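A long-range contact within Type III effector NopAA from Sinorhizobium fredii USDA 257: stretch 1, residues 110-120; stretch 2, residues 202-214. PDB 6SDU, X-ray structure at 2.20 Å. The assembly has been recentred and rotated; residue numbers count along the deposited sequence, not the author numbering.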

ATOM      1  N   ILE A 110      -3.804  -1.783   4.653  1.00 37.52           N
ATOM      2  CA  ILE A 110      -5.039  -2.048   5.375  1.00 27.65           C
ATOM      3  C   ILE A 110      -4.723  -2.162   6.863  1.00 31.32           C
ATOM      4  O   ILE A 110      -3.854  -2.945   7.263  1.00 30.73           O
ATOM      5  N   TRP A 111      -5.434  -1.390   7.684  1.00 33.38           N
ATOM      6  CA  TRP A 111      -5.197  -1.346   9.120  1.00 33.51           C
ATOM      7  C   TRP A 111      -6.418  -1.817   9.900  1.00 33.06           C
ATOM      8  O   TRP A 111      -7.554  -1.683   9.450  1.00 36.66           O
ATOM      9  N   ASP A 112      -6.186  -2.356  11.083  1.00 34.36           N
ATOM     10  CA  ASP A 112      -7.321  -2.557  11.963  1.00 34.58           C
ATOM     11  C   ASP A 112      -7.495  -1.304  12.817  1.00 39.16           C
ATOM     12  O   ASP A 112      -6.645  -0.411  12.821  1.00 40.08           O
ATOM     13  N   SER A 113      -8.634  -1.212  13.511  1.00 43.33           N
ATOM     14  CA  SER A 113      -8.933   0.017  14.251  1.00 43.22           C
ATOM     15  C   SER A 113      -7.905   0.311  15.336  1.00 43.37           C
ATOM     16  O   SER A 113      -7.592   1.482  15.590  1.00 44.97           O
ATOM     17  N   SER A 114      -7.338  -0.726  15.945  1.00 37.91           N
ATOM     18  CA  SER A 114      -6.356  -0.556  17.006  1.00 36.25           C
ATOM     19  C   SER A 114      -4.955  -0.265  16.484  1.00 39.35           C
ATOM     20  O   SER A 114      -4.085   0.102  17.276  1.00 40.85           O
ATOM     21  N   ASN A 115      -4.724  -0.430  15.177  1.00 40.17           N
ATOM     22  CA  ASN A 115      -3.411  -0.258  14.536  1.00 37.90           C
ATOM     23  C   ASN A 115      -2.372  -1.230  15.087  1.00 35.58           C
ATOM     24  O   ASN A 115      -1.176  -0.951  15.062  1.00 45.68           O
ATOM     25  N   LYS A 116      -2.804  -2.428  15.477  1.00 35.69           N
ATOM     26  CA  LYS A 116      -1.888  -3.476  15.898  1.00 25.94           C
ATOM     27  C   LYS A 116      -1.626  -4.465  14.787  1.00 23.47           C
ATOM     28  O   LYS A 116      -0.703  -5.274  14.896  1.00 39.98           O
ATOM     29  N   HIS A 117      -2.388  -4.391  13.704  1.00 34.81           N
ATOM     30  CA  HIS A 117      -2.198  -5.250  12.543  1.00 32.86           C
ATOM     31  C   HIS A 117      -2.248  -4.413  11.280  1.00 28.91           C
ATOM     32  O   HIS A 117      -3.195  -3.645  11.073  1.00 34.83           O
ATOM     33  N   GLU A 118      -1.224  -4.568  10.444  1.00 31.55           N
ATOM     34  CA  GLU A 118      -1.115  -3.897   9.156  1.00 25.65           C
ATOM     35  C   GLU A 118      -1.019  -4.961   8.068  1.00 28.19           C
ATOM     36  O   GLU A 118      -0.183  -5.872   8.159  1.00 25.32           O
ATOM     37  N   ILE A 119      -1.897  -4.885   7.070  1.00 30.36           N
ATOM     38  CA  ILE A 119      -1.890  -5.820   5.940  1.00 30.31           C
ATOM     39  C   ILE A 119      -1.603  -5.029   4.663  1.00 32.18           C
ATOM     40  O   ILE A 119      -2.343  -4.094   4.323  1.00 31.98           O
ATOM     41  N   MET A 120      -0.521  -5.392   3.969  1.00 32.97           N
ATOM     42  CA  MET A 120      -0.080  -4.724   2.747  1.00 28.29           C
ATOM     43  C   MET A 120      -0.283  -5.642   1.552  1.00 30.48           C
ATOM     44  O   MET A 120      -0.027  -6.849   1.633  1.00 31.91           O
ATOM     45  N   GLY A 202      -4.184 -17.795  11.653  1.00 46.47           N
ATOM     46  CA  GLY A 202      -4.053 -17.449  13.052  1.00 55.71           C
ATOM     47  C   GLY A 202      -3.319 -16.170  13.387  1.00 53.21           C
ATOM     48  O   GLY A 202      -2.958 -15.982  14.554  1.00 54.18           O
ATOM     49  N   TYR A 203      -3.113 -15.267  12.416  1.00 52.72           N
ATOM     50  CA  TYR A 203      -2.438 -14.000  12.716  1.00 51.05           C
ATOM     51  C   TYR A 203      -3.296 -13.069  13.566  1.00 52.18           C
ATOM     52  O   TYR A 203      -2.753 -12.300  14.365  1.00 59.72           O
ATOM     53  N   PHE A 204      -4.617 -13.102  13.398  1.00 52.75           N
ATOM     54  CA  PHE A 204      -5.532 -12.314  14.214  1.00 52.18           C
ATOM     55  C   PHE A 204      -6.890 -13.008  14.229  1.00 49.99           C
ATOM     56  O   PHE A 204      -7.129 -13.961  13.485  1.00 49.80           O
ATOM     57  N   GLY A 205      -7.771 -12.525  15.108  1.00 45.57           N
ATOM     58  CA  GLY A 205      -9.135 -13.027  15.258  1.00 48.46           C
ATOM     59  C   GLY A 205     -10.141 -12.232  14.447  1.00 54.78           C
ATOM     60  O   GLY A 205      -9.856 -11.847  13.306  1.00 61.46           O
ATOM     61  N   ASP A 206     -11.328 -11.992  15.019  1.00 52.99           N
ATOM     62  CA  ASP A 206     -12.365 -11.184  14.373  1.00 55.45           C
ATOM     63  C   ASP A 206     -11.953  -9.720  14.510  1.00 50.11           C
ATOM     64  O   ASP A 206     -12.375  -8.974  15.398  1.00 42.97           O
ATOM     65  N   ILE A 207     -11.065  -9.331  13.608  1.00 52.10           N
ATOM     66  CA  ILE A 207     -10.479  -8.002  13.587  1.00 51.70           C
ATOM     67  C   ILE A 207     -11.538  -6.967  13.214  1.00 49.57           C
ATOM     68  O   ILE A 207     -12.390  -7.207  12.341  1.00 59.02           O
ATOM     69  N   GLU A 208     -11.502  -5.806  13.864  1.00 42.66           N
ATOM     70  CA  GLU A 208     -12.316  -4.677  13.419  1.00 45.07           C
ATOM     71  C   GLU A 208     -11.517  -3.910  12.367  1.00 40.58           C
ATOM     72  O   GLU A 208     -10.496  -3.292  12.681  1.00 37.68           O
ATOM     73  N   VAL A 209     -11.968  -3.987  11.117  1.00 39.14           N
ATOM     74  CA  VAL A 209     -11.318  -3.331   9.985  1.00 38.33           C
ATOM     75  C   VAL A 209     -11.464  -1.818  10.119  1.00 39.90           C
ATOM     76  O   VAL A 209     -12.579  -1.284  10.138  1.00 46.05           O
ATOM     77  N   GLY A 210     -10.334  -1.120  10.178  1.00 37.42           N
ATOM     78  CA  GLY A 210     -10.281   0.315  10.372  1.00 33.54           C
ATOM     79  C   GLY A 210     -10.185   1.084   9.072  1.00 42.72           C
ATOM     80  O   GLY A 210     -11.128   1.774   8.683  1.00 49.49           O
ATOM     81  N   SER A 211      -9.026   1.036   8.419  1.00 44.05           N
ATOM     82  CA  SER A 211      -8.793   1.837   7.226  1.00 43.55           C
ATOM     83  C   SER A 211      -8.279   0.997   6.058  1.00 41.54           C
ATOM     84  O   SER A 211      -7.431   0.119   6.238  1.00 43.50           O
ATOM     85  N   VAL A 212      -8.761   1.299   4.854  1.00 33.13           N
ATOM     86  CA  VAL A 212      -8.214   0.746   3.620  1.00 31.43           C
ATOM     87  C   VAL A 212      -7.481   1.884   2.917  1.00 30.14           C
ATOM     88  O   VAL A 212      -8.097   2.896   2.567  1.00 31.79           O
ATOM     89  N   GLN A 213      -6.168   1.747   2.738  1.00 31.27           N
ATOM     90  CA  GLN A 213      -5.357   2.784   2.096  1.00 31.74           C
ATOM     91  C   GLN A 213      -4.725   2.285   0.796  1.00 34.86           C
ATOM     92  O   GLN A 213      -4.520   1.080   0.610  1.00 35.68           O
ATOM     93  N   TYR A 214      -4.422   3.221  -0.112  1.00 28.54           N
ATOM     94  CA  TYR A 214      -3.713   2.889  -1.343  1.00 29.73           C
ATOM     95  C   TYR A 214      -2.805   4.041  -1.772  1.00 34.05           C
ATOM     96  O   TYR A 214      -3.240   5.195  -1.811  1.00 37.29           O
TER

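The most unusual feature of this contact is a beta bulge. Strand 110-112 runs antiparallel to strand 208-214, at 148° between their N-to-C directions, and the register slips by one residue between Trp111 and Asp112: Trp111 bridges Ser211, whereas Asp112 bridges Val209. The leftover residue is Gly210, and Trp111 O accepts from two successive amides, Gly210 N at 2.9 Å and Ser211 N at 3.3 Å. An ideal CB on Gly210 would point toward the first stretch and lie 3.0 Å from both Ser113 N and Asp112 C, so the backbones as they stand leave no room for a CB at Gly210.

Before the bulge the pairing is regular. Trp111 N donates to Ser211 O at 2.9 Å and 169°, and the side chains of both residues lie on one face of the sheet. Trp111 (chi1 m, chi2 87°) sets the edge of its indole toward Gln213, whose m, t side chain brings its end nearer although its CB points sideways; the hydrogen bond from Trp111 NE1 to Gln213 OE1, 3.3 Å at 136°, is weak. Ile110 (m, t) and Val212 (t) share the other face, with Ile110 CG1 4.3 Å from Val212 CG2.

Beyond the bulge, Ser113 N donates to Glu208 O at 2.9 Å, and Ser113 OG (chi1 m) donates to Glu208 OE2 at 3.2 Å. Glu208 is extended (t, t), with chi3 at -73° setting the turn of its carboxylate.

The CA-to-CB bond of Asp112 (chi1 p) points sideways. Asp112 CB lies 3.3 Å from CG1 of Ile207 (t, t), whose CA-to-CB bond points toward the first stretch, while the Asp112 carboxylate bonds within its own loop. Asp112 OD1 accepts from His117 N at 3.0 Å and 158°, and Asp112 OD2 accepts from Ser114 OG at 2.7 Å and, weakly, from His117 ND1 at 3.3 Å.

The imidazole of His117 (chi1 m, chi2 95°) belongs to a residue whose CB points toward the second stretch. Phe204 (chi1 p, chi2 68°) meets it in two ways. Phe204 CB sits 4.0 Å from the centroid of the His117 imidazole and 14° off the ring normal, a CH-pi contact over the face; the Phe204 ring then turns an edge to the imidazole face, with centroids 5.5 Å apart and planes at 73°. Ile119 (chi1 m, chi2 off-well at 92°) extends this patch, placing Ile119 CD1 3.9 Å from Phe204 CE2. A beta-d-glucopyranose also touches the contact.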

ATOM      1  CB  ILE A 110      -5.731  -3.309   4.831  1.00 30.97           C
ATOM      2  CG1 ILE A 110      -6.040  -3.127   3.353  1.00 28.61           C
ATOM      3  CG2 ILE A 110      -7.046  -3.646   5.627  1.00 28.83           C
ATOM      4  CD1 ILE A 110      -6.051  -4.412   2.586  1.00 22.17           C
ATOM      5  CB  TRP A 111      -4.872   0.061   9.579  1.00 31.36           C
ATOM      6  CG  TRP A 111      -3.613   0.625   9.023  1.00 30.32           C
ATOM      7  CD1 TRP A 111      -3.441   1.294   7.828  1.00 23.49           C
ATOM      8  CD2 TRP A 111      -2.333   0.561   9.641  1.00 28.12           C
ATOM      9  NE1 TRP A 111      -2.106   1.646   7.676  1.00 29.30           N
ATOM     10  CE2 TRP A 111      -1.416   1.217   8.785  1.00 26.86           C
ATOM     11  CE3 TRP A 111      -1.869   0.007  10.840  1.00 27.31           C
ATOM     12  CZ2 TRP A 111      -0.065   1.348   9.104  1.00 37.12           C
ATOM     13  CZ3 TRP A 111      -0.523   0.131  11.158  1.00 31.84           C
ATOM     14  CH2 TRP A 111       0.366   0.795  10.291  1.00 32.74           C
ATOM     15  CB  ASP A 112      -7.144  -3.819  12.798  1.00 41.99           C
ATOM     16  CG  ASP A 112      -6.018  -3.735  13.797  1.00 44.70           C
ATOM     17  OD1 ASP A 112      -5.028  -3.014  13.559  1.00 50.03           O
ATOM     18  OD2 ASP A 112      -6.124  -4.429  14.829  1.00 41.97           O
ATOM     19  CB  SER A 113     -10.337  -0.054  14.849  1.00 39.82           C
ATOM     20  OG  SER A 113     -11.282   0.090  13.806  1.00 46.80           O
ATOM     21  CB  SER A 114      -6.294  -1.833  17.832  1.00 39.74           C
ATOM     22  OG  SER A 114      -5.800  -2.895  17.033  1.00 39.45           O
ATOM     23  CB  ASN A 115      -2.901   1.183  14.650  1.00 40.04           C
ATOM     24  CG  ASN A 115      -3.861   2.197  14.050  1.00 49.39           C
ATOM     25  OD1 ASN A 115      -4.209   3.188  14.685  1.00 64.47           O
ATOM     26  ND2 ASN A 115      -4.299   1.946  12.827  1.00 46.17           N
ATOM     27  CB  LYS A 116      -2.436  -4.201  17.149  1.00 36.26           C
ATOM     28  CG  LYS A 116      -2.489  -3.287  18.396  1.00 36.13           C
ATOM     29  CD  LYS A 116      -1.237  -3.431  19.257  1.00 47.03           C
ATOM     30  CE  LYS A 116      -0.834  -2.101  19.906  1.00 59.87           C
ATOM     31  NZ  LYS A 116       0.077  -1.208  19.079  1.00 66.24           N
ATOM     32  CB  HIS A 117      -3.272  -6.343  12.500  1.00 39.11           C
ATOM     33  CG  HIS A 117      -3.231  -7.238  13.690  1.00 41.09           C
ATOM     34  ND1 HIS A 117      -4.024  -7.032  14.799  1.00 46.17           N
ATOM     35  CD2 HIS A 117      -2.458  -8.319  13.967  1.00 43.02           C
ATOM     36  CE1 HIS A 117      -3.763  -7.965  15.699  1.00 45.91           C
ATOM     37  NE2 HIS A 117      -2.819  -8.761  15.217  1.00 43.77           N
ATOM     38  CB  GLU A 118       0.126  -2.997   9.151  1.00 26.48           C
ATOM     39  CG  GLU A 118       0.234  -2.120   7.981  1.00 30.96           C
ATOM     40  CD  GLU A 118       1.597  -1.425   7.890  1.00 39.49           C
ATOM     41  OE1 GLU A 118       2.434  -1.571   8.814  1.00 37.38           O
ATOM     42  OE2 GLU A 118       1.818  -0.739   6.880  1.00 31.67           O
ATOM     43  CB  ILE A 119      -3.206  -6.603   5.820  1.00 29.30           C
ATOM     44  CG1 ILE A 119      -3.475  -7.407   7.106  1.00 30.72           C
ATOM     45  CG2 ILE A 119      -3.171  -7.525   4.561  1.00 22.91           C
ATOM     46  CD1 ILE A 119      -4.312  -6.670   8.143  1.00 36.35           C
ATOM     47  CB  MET A 120       1.402  -4.325   2.812  1.00 25.94           C
ATOM     48  CG  MET A 120       1.838  -3.450   4.002  1.00 33.83           C
ATOM     49  SD  MET A 120       3.377  -2.564   3.624  1.00 30.21           S
ATOM     50  CE  MET A 120       2.726  -1.298   2.543  1.00 32.61           C
ATOM     51  CB  TYR A 203      -2.009 -13.306  11.429  1.00 44.95           C
ATOM     52  CG  TYR A 203      -0.856 -14.024  10.798  1.00 45.82           C
ATOM     53  CD1 TYR A 203       0.426 -13.922  11.328  1.00 40.95           C
ATOM     54  CD2 TYR A 203      -1.056 -14.857   9.702  1.00 47.34           C
ATOM     55  CE1 TYR A 203       1.496 -14.608  10.754  1.00 47.63           C
ATOM     56  CE2 TYR A 203      -0.007 -15.547   9.125  1.00 50.69           C
ATOM     57  CZ  TYR A 203       1.267 -15.420   9.652  1.00 52.34           C
ATOM     58  OH  TYR A 203       2.306 -16.114   9.081  1.00 46.29           O
ATOM     59  CB  PHE A 204      -5.662 -10.861  13.714  1.00 45.84           C
ATOM     60  CG  PHE A 204      -5.829 -10.725  12.218  1.00 41.99           C
ATOM     61  CD1 PHE A 204      -6.991 -11.167  11.577  1.00 45.83           C
ATOM     62  CD2 PHE A 204      -4.831 -10.130  11.449  1.00 37.76           C
ATOM     63  CE1 PHE A 204      -7.138 -11.040  10.186  1.00 50.83           C
ATOM     64  CE2 PHE A 204      -4.969  -9.998  10.054  1.00 40.24           C
ATOM     65  CZ  PHE A 204      -6.127 -10.446   9.424  1.00 45.35           C
ATOM     66  CB  ASP A 206     -13.742 -11.450  14.967  1.00 58.74           C
ATOM     67  CG  ASP A 206     -14.858 -10.782  14.165  1.00 68.58           C
ATOM     68  OD1 ASP A 206     -14.659 -10.584  12.943  1.00 70.54           O
ATOM     69  OD2 ASP A 206     -15.929 -10.475  14.742  1.00 59.80           O
ATOM     70  CB  ILE A 207      -9.329  -8.075  12.569  1.00 54.37           C
ATOM     71  CG1 ILE A 207      -8.459  -6.851  12.503  1.00 62.76           C
ATOM     72  CG2 ILE A 207      -9.865  -8.357  11.172  1.00 61.26           C
ATOM     73  CD1 ILE A 207      -7.443  -6.994  11.370  1.00 62.83           C
ATOM     74  CB  GLU A 208     -12.728  -3.744  14.557  1.00 50.40           C
ATOM     75  CG  GLU A 208     -13.771  -2.765  14.020  1.00 63.86           C
ATOM     76  CD  GLU A 208     -14.400  -1.855  15.044  1.00 79.05           C
ATOM     77  OE1 GLU A 208     -15.218  -2.356  15.844  1.00 81.86           O
ATOM     78  OE2 GLU A 208     -14.120  -0.630  15.010  1.00 81.92           O
ATOM     79  CB  VAL A 209     -11.908  -3.852   8.666  1.00 35.61           C
ATOM     80  CG1 VAL A 209     -11.237  -3.224   7.423  1.00 29.06           C
ATOM     81  CG2 VAL A 209     -11.810  -5.370   8.644  1.00 37.23           C
ATOM     82  CB  SER A 211      -7.785   2.939   7.550  1.00 38.22           C
ATOM     83  OG  SER A 211      -7.824   3.947   6.567  1.00 50.92           O
ATOM     84  CB  VAL A 212      -9.295   0.146   2.704  1.00 32.16           C
ATOM     85  CG1 VAL A 212      -8.699  -0.154   1.321  1.00 24.11           C
ATOM     86  CG2 VAL A 212      -9.844  -1.123   3.288  1.00 40.16           C
ATOM     87  CB  GLN A 213      -4.258   3.284   3.039  1.00 26.73           C
ATOM     88  CG  GLN A 213      -4.788   3.818   4.338  1.00 34.08           C
ATOM     89  CD  GLN A 213      -3.708   4.163   5.356  1.00 39.80           C
ATOM     90  OE1 GLN A 213      -2.533   3.797   5.218  1.00 35.56           O
ATOM     91  NE2 GLN A 213      -4.116   4.854   6.403  1.00 45.50           N
ATOM     92  CB  TYR A 214      -4.687   2.543  -2.480  1.00 27.12           C
ATOM     93  CG  TYR A 214      -4.025   1.807  -3.627  1.00 29.82           C
ATOM     94  CD1 TYR A 214      -3.529   0.515  -3.461  1.00 30.29           C
ATOM     95  CD2 TYR A 214      -3.888   2.407  -4.884  1.00 43.27           C
ATOM     96  CE1 TYR A 214      -2.926  -0.173  -4.531  1.00 34.68           C
ATOM     97  CE2 TYR A 214      -3.285   1.735  -5.957  1.00 39.91           C
ATOM     98  CZ  TYR A 214      -2.798   0.451  -5.773  1.00 37.63           C
ATOM     99  OH  TYR A 214      -2.192  -0.212  -6.837  1.00 31.72           O
TER